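Local atomic coordinates of translation initiation factor eIF2B subunit epsilon (PDB entry 5B04), a protein that forms part of the eIF2B complex, which catalyses exchange of GDP for GTP on the gamma subunit of translation initiation factor eIF2. Residues I[64-69]-I[93-98]; I[117-122]-I[226-231]. All coordinates share one frame; numbering follows the deposited sequence.

From the N terminus the chain passes strand 19-23 and helix 50-61, then enters strand 65-70. It then runs through helix 74-83 and returns to strand 94-99, where interaction 1 closes a short loop of the fold. Helix 108-115 follows, and its trailing loop 117-122 begins interaction 2. That contact does not close until about a hundred residues later, where strand 212-226 gives way to helix 229-236. The two contacts are in series and neither nest nor cross. Interaction 1 pairs neighbouring parallel strands, while interaction 2 joins the connections at the ends of two antiparallel strands in the same mixed sheet. They meet at Leu118, which packs against Tyr67 and Ile98.

Interaction 1: I[64-69]-I[93-98]; sequences QEVYVF and FSVNTI
One face of the Phe93 ring takes Val66 CG2, a CH-pi contact 3.9 Å from the ring centroid and displaced toward the rim. Phe93 CG sits between its own backbone N and carbonyl carbon (chi1 51°), a position that brings this ring atom against Val66 CG2. The same ring also meets Trp86, nearly parallel to it, and Phe55 at a steeper angle. One face of the Phe69 ring takes Ile98 CD1, 4.2 Å from the centroid, and Ile98 CG2 lies 3.5 Å from Phe69 CE1. The Tyr67 ring is met obliquely by Asn96 CB, 3.6 Å from its CD1, and by Ile98 CD1.

The strands run parallel and pair residue for residue from Glu65 with Ser94 to Phe69 with Ile98. They are the two strands of a beta-alpha-beta unit whose helix is 74-83, in the nucleotidyl transferase-like domain. Val66 and Val68 turn their backbone N and O toward 93-98. Val66 N bonds to Ser94 O (2.8 Å), and Asn96 N to Val66 O (2.9 Å). Val68 N and O repeat the pattern with Asn96 O and Ile98 N. Glu65 and Tyr67 bond through their backbones to strand 19-23 instead.

Tyr67 OH donates to Glu65 OE1 (2.5 Å), meeting it from above the carboxylate plane. An alanine at Tyr67 would probably leave Glu65 OE1 without this hydroxyl and open a gap beside Asn96 CB and Ile98 CD1. On the opposite side of the sheet, Val68 CG2 packs on Val95 CG1 at 4.0 Å, and helix 50-61 touches Val66 and Val95.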
loop_
_atom_site.group_PDB
_atom_site.type_symbol
_atom_site.label_atom_id
_atom_site.label_comp_id
_atom_site.label_asym_id
_atom_site.label_seq_id
_atom_site.Cartn_x
_atom_site.Cartn_y
_atom_site.Cartn_z
ATOM N N GLN I 64 -38.187 -27.087 34.109
ATOM C CA GLN I 64 -37.930 -26.983 35.540
ATOM C C GLN I 64 -38.152 -28.310 36.262
ATOM O O GLN I 64 -37.705 -28.492 37.394
ATOM C CB GLN I 64 -38.827 -25.909 36.163
ATOM C CG GLN I 64 -38.725 -24.539 35.514
ATOM C CD GLN I 64 -37.581 -23.710 36.065
ATOM O OE1 GLN I 64 -36.462 -24.198 36.221
ATOM N NE2 GLN I 64 -37.860 -22.447 36.367
ATOM N N GLU I 65 -38.835 -29.237 35.597
ATOM C CA GLU I 65 -39.311 -30.447 36.256
ATOM C C GLU I 65 -39.447 -31.607 35.270
ATOM O O GLU I 65 -40.150 -31.501 34.271
ATOM C CB GLU I 65 -40.651 -30.155 36.936
ATOM C CG GLU I 65 -41.205 -31.257 37.815
ATOM C CD GLU I 65 -42.412 -30.790 38.607
ATOM O OE1 GLU I 65 -43.416 -31.529 38.669
ATOM O OE2 GLU I 65 -42.357 -29.674 39.166
ATOM N N VAL I 66 -38.771 -32.717 35.543
ATOM C CA VAL I 66 -38.783 -33.844 34.615
ATOM C C VAL I 66 -39.258 -35.138 35.269
ATOM O O VAL I 66 -38.793 -35.509 36.347
ATOM C CB VAL I 66 -37.385 -34.074 34.001
ATOM C CG1 VAL I 66 -37.356 -35.361 33.187
ATOM C CG2 VAL I 66 -36.985 -32.889 33.138
ATOM N N TYR I 67 -40.194 -35.816 34.611
ATOM C CA TYR I 67 -40.639 -37.133 35.049
ATOM C C TYR I 67 -40.301 -38.187 34.004
ATOM O O TYR I 67 -40.771 -38.124 32.869
ATOM C CB TYR I 67 -42.140 -37.134 35.335
ATOM C CG TYR I 67 -42.528 -36.257 36.499
ATOM C CD1 TYR I 67 -42.231 -36.631 37.803
ATOM C CD2 TYR I 67 -43.189 -35.054 36.295
ATOM C CE1 TYR I 67 -42.581 -35.832 38.871
ATOM C CE2 TYR I 67 -43.544 -34.251 37.356
ATOM C CZ TYR I 67 -43.238 -34.642 38.643
ATOM O OH TYR I 67 -43.590 -33.841 39.705
ATOM N N VAL I 68 -39.481 -39.155 34.397
ATOM C CA VAL I 68 -39.038 -40.192 33.479
ATOM C C VAL I 68 -39.786 -41.501 33.705
ATOM O O VAL I 68 -39.451 -42.268 34.609
ATOM C CB VAL I 68 -37.524 -40.450 33.609
ATOM C CG1 VAL I 68 -37.050 -41.377 32.502
ATOM C CG2 VAL I 68 -36.760 -39.136 33.569
ATOM N N PHE I 69 -40.803 -41.747 32.886
ATOM C CA PHE I 69 -41.513 -43.019 32.915
ATOM C C PHE I 69 -40.600 -44.133 32.419
ATOM O O PHE I 69 -40.151 -44.114 31.272
ATOM C CB PHE I 69 -42.783 -42.957 32.064
ATOM C CG PHE I 69 -43.945 -42.297 32.750
ATOM C CD1 PHE I 69 -44.735 -43.006 33.639
ATOM C CD2 PHE I 69 -44.252 -40.970 32.501
ATOM C CE1 PHE I 69 -45.808 -42.406 34.267
ATOM C CE2 PHE I 69 -45.324 -40.364 33.129
ATOM C CZ PHE I 69 -46.102 -41.083 34.013
ATOM N N PHE I 93 -33.139 -28.510 36.262
ATOM C CA PHE I 93 -34.430 -29.102 36.585
ATOM C C PHE I 93 -34.309 -30.250 37.581
ATOM O O PHE I 93 -33.258 -30.881 37.693
ATOM C CB PHE I 93 -35.126 -29.596 35.311
ATOM C CG PHE I 93 -34.264 -30.469 34.438
ATOM C CD1 PHE I 93 -34.066 -31.806 34.744
ATOM C CD2 PHE I 93 -33.667 -29.954 33.299
ATOM C CE1 PHE I 93 -33.280 -32.609 33.938
ATOM C CE2 PHE I 93 -32.881 -30.753 32.490
ATOM C CZ PHE I 93 -32.689 -32.082 32.809
ATOM N N SER I 94 -35.394 -30.511 38.301
ATOM C CA SER I 94 -35.462 -31.659 39.194
ATOM C C SER I 94 -35.899 -32.889 38.410
ATOM O O SER I 94 -36.780 -32.805 37.554
ATOM C CB SER I 94 -36.429 -31.394 40.350
ATOM O OG SER I 94 -37.769 -31.354 39.891
ATOM N N VAL I 95 -35.281 -34.029 38.695
ATOM C CA VAL I 95 -35.613 -35.256 37.985
ATOM C C VAL I 95 -36.248 -36.284 38.913
ATOM O O VAL I 95 -35.684 -36.638 39.948
ATOM C CB VAL I 95 -34.373 -35.882 37.324
ATOM C CG1 VAL I 95 -34.795 -36.841 36.223
ATOM C CG2 VAL I 95 -33.468 -34.798 36.764
ATOM N N ASN I 96 -37.430 -36.756 38.533
ATOM C CA ASN I 96 -38.128 -37.788 39.290
ATOM C C ASN I 96 -38.521 -38.955 38.393
ATOM O O ASN I 96 -39.057 -38.758 37.304
ATOM C CB ASN I 96 -39.368 -37.208 39.973
ATOM C CG ASN I 96 -39.022 -36.260 41.103
ATOM O OD1 ASN I 96 -38.143 -36.541 41.918
ATOM N ND2 ASN I 96 -39.711 -35.126 41.156
ATOM N N THR I 97 -38.247 -40.169 38.853
ATOM C CA THR I 97 -38.577 -41.362 38.083
ATOM C C THR I 97 -39.950 -41.899 38.462
ATOM O O THR I 97 -40.372 -41.796 39.614
ATOM C CB THR I 97 -37.531 -42.474 38.285
ATOM O OG1 THR I 97 -37.442 -42.803 39.677
ATOM C CG2 THR I 97 -36.169 -42.019 37.791
ATOM N N ILE I 98 -40.649 -42.465 37.484
ATOM C CA ILE I 98 -41.926 -43.120 37.736
ATOM C C ILE I 98 -41.912 -44.531 37.164
ATOM O O ILE I 98 -41.999 -44.721 35.950
ATOM C CB ILE I 98 -43.108 -42.337 37.133
ATOM C CG1 ILE I 98 -43.168 -40.922 37.711
ATOM C CG2 ILE I 98 -44.414 -43.069 37.399
ATOM C CD1 ILE I 98 -44.327 -40.098 37.192
#

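Interaction 2: I[117-122]-I[226-231]; sequences QLITSD and CSNDVP
Cys226 meets Asp122 through its backbone: Cys226 O faces Asp122 CB at 3.1 Å. Asp122 CG stands anti to its own carbonyl carbon (chi1 -46°). Asp122 OD2 is 4.1 Å from Ser227 CA. The carboxylate also has a weak hydrogen bond to His143 and a long, weak ion pair with Arg144.

Ser227 lies near Ser121 through its backbone, its carbonyl carbon 3.9 Å from Ser121 O. Its hydroxyl is hydrogen-bonded to Ile154 O, on strand 153-161. Asn228 comes next, and its side chain lies against the backbone of Ser121. Asn228 CB is 3.9 Å from Ser121 O. The side chains of Asn228 and Ile119 run alongside in opposite senses.

Pro231 closes the segment with an apolar contact. Its CG lies 3.6 Å from Ile119 CG1 and 4.0 Å from Ile119 CB, with the two side chains set obliquely. Ile119 CG1 is anti to its own carbonyl carbon (chi1 -69°), while its CG2 branch, anti to the backbone N, is the one near Asn228. Leu113 of helix 108-115 touches Ile119, and Asp114 touches Pro231.

That helix ends in a Schellman motif with Gln117 at C-prime. The contact joins a helix-to-strand loop to a strand-to-helix turn, beside the antiparallel strands 123-127 and 212-226 of the mixed sheet in the nucleotidyl transferase-like fold.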
loop_
_atom_site.group_PDB
_atom_site.type_symbol
_atom_site.label_atom_id
_atom_site.label_comp_id
_atom_site.label_asym_id
_atom_site.label_seq_id
_atom_site.Cartn_x
_atom_site.Cartn_y
_atom_site.Cartn_z
ATOM N N GLN I 117 -52.160 -36.380 39.419
ATOM C CA GLN I 117 -52.261 -34.921 39.340
ATOM C C GLN I 117 -50.892 -34.251 39.416
ATOM O O GLN I 117 -50.622 -33.469 40.329
ATOM C CB GLN I 117 -53.172 -34.387 40.449
ATOM C CG GLN I 117 -54.654 -34.651 40.224
ATOM C CD GLN I 117 -55.346 -33.515 39.492
ATOM O OE1 GLN I 117 -55.424 -32.394 39.995
ATOM N NE2 GLN I 117 -55.852 -33.801 38.297
ATOM N N LEU I 118 -50.032 -34.563 38.453
ATOM C CA LEU I 118 -48.655 -34.081 38.464
ATOM C C LEU I 118 -48.415 -32.955 37.466
ATOM O O LEU I 118 -47.335 -32.366 37.437
ATOM C CB LEU I 118 -47.691 -35.232 38.171
ATOM C CG LEU I 118 -47.319 -36.139 39.342
ATOM C CD1 LEU I 118 -46.523 -37.339 38.854
ATOM C CD2 LEU I 118 -46.531 -35.358 40.380
ATOM N N ILE I 119 -49.418 -32.657 36.648
ATOM C CA ILE I 119 -49.234 -31.691 35.575
ATOM C C ILE I 119 -49.699 -30.289 35.945
ATOM O O ILE I 119 -50.875 -30.055 36.225
ATOM C CB ILE I 119 -49.960 -32.135 34.293
ATOM C CG1 ILE I 119 -49.273 -33.368 33.708
ATOM C CG2 ILE I 119 -49.966 -31.014 33.265
ATOM C CD1 ILE I 119 -47.793 -33.177 33.457
ATOM N N THR I 120 -48.769 -29.360 35.923
ATOM C CA THR I 120 -49.082 -27.965 36.058
ATOM C C THR I 120 -48.755 -27.432 34.687
ATOM O O THR I 120 -48.059 -28.085 33.929
ATOM C CB THR I 120 -48.337 -27.375 37.236
ATOM O OG1 THR I 120 -48.380 -28.301 38.318
ATOM C CG2 THR I 120 -48.971 -26.083 37.646
ATOM N N SER I 121 -49.271 -26.269 34.338
ATOM C CA SER I 121 -48.914 -25.646 33.075
ATOM C C SER I 121 -48.946 -26.351 31.753
ATOM O O SER I 121 -49.857 -27.092 31.482
ATOM C CB SER I 121 -47.564 -25.031 33.368
ATOM O OG SER I 121 -46.596 -26.059 33.427
ATOM N N ASP I 122 -47.926 -26.132 30.938
ATOM C CA ASP I 122 -47.793 -26.844 29.688
ATOM C C ASP I 122 -46.551 -27.660 29.888
ATOM O O ASP I 122 -45.632 -27.234 30.550
ATOM C CB ASP I 122 -47.495 -25.981 28.489
ATOM C CG ASP I 122 -48.345 -24.781 28.438
ATOM O OD1 ASP I 122 -48.211 -23.940 29.330
ATOM O OD2 ASP I 122 -49.148 -24.675 27.514
ATOM N N CYS I 226 -47.550 -29.684 25.085
ATOM C CA CYS I 226 -48.932 -29.998 25.431
ATOM C C CYS I 226 -49.499 -29.070 26.500
ATOM O O CYS I 226 -48.758 -28.508 27.300
ATOM C CB CYS I 226 -49.038 -31.449 25.898
ATOM S SG CYS I 226 -48.751 -32.671 24.602
ATOM N N SER I 227 -50.821 -28.924 26.505
ATOM C CA SER I 227 -51.502 -28.053 27.459
ATOM C C SER I 227 -51.930 -28.811 28.713
ATOM O O SER I 227 -51.657 -30.004 28.853
ATOM C CB SER I 227 -52.722 -27.401 26.805
ATOM O OG SER I 227 -53.593 -28.382 26.266
ATOM N N ASN I 228 -52.603 -28.109 29.620
ATOM C CA ASN I 228 -53.111 -28.710 30.851
ATOM C C ASN I 228 -54.137 -29.807 30.590
ATOM O O ASN I 228 -54.220 -30.781 31.335
ATOM C CB ASN I 228 -53.737 -27.637 31.745
ATOM C CG ASN I 228 -52.731 -26.985 32.669
ATOM O OD1 ASN I 228 -51.875 -27.654 33.246
ATOM N ND2 ASN I 228 -52.831 -25.669 32.820
ATOM N N ASP I 229 -54.911 -29.637 29.523
ATOM C CA ASP I 229 -56.039 -30.515 29.232
ATOM C C ASP I 229 -55.639 -31.952 28.901
ATOM O O ASP I 229 -56.407 -32.882 29.147
ATOM C CB ASP I 229 -56.856 -29.943 28.070
ATOM C CG ASP I 229 -57.400 -28.559 28.362
ATOM O OD1 ASP I 229 -57.567 -28.224 29.554
ATOM O OD2 ASP I 229 -57.661 -27.807 27.400
ATOM N N VAL I 230 -54.438 -32.128 28.354
ATOM C CA VAL I 230 -54.031 -33.407 27.765
ATOM C C VAL I 230 -54.133 -34.627 28.700
ATOM O O VAL I 230 -54.725 -35.635 28.312
ATOM C CB VAL I 230 -52.590 -33.321 27.212
ATOM C CG1 VAL I 230 -52.146 -34.669 26.664
ATOM C CG2 VAL I 230 -52.506 -32.252 26.142
ATOM N N PRO I 231 -53.567 -34.554 29.923
ATOM C CA PRO I 231 -53.722 -35.742 30.773
ATOM C C PRO I 231 -55.182 -36.006 31.134
ATOM O O PRO I 231 -55.590 -37.161 31.256
ATOM C CB PRO I 231 -52.907 -35.393 32.023
ATOM C CG PRO I 231 -51.963 -34.329 31.579
ATOM C CD PRO I 231 -52.734 -33.531 30.580
#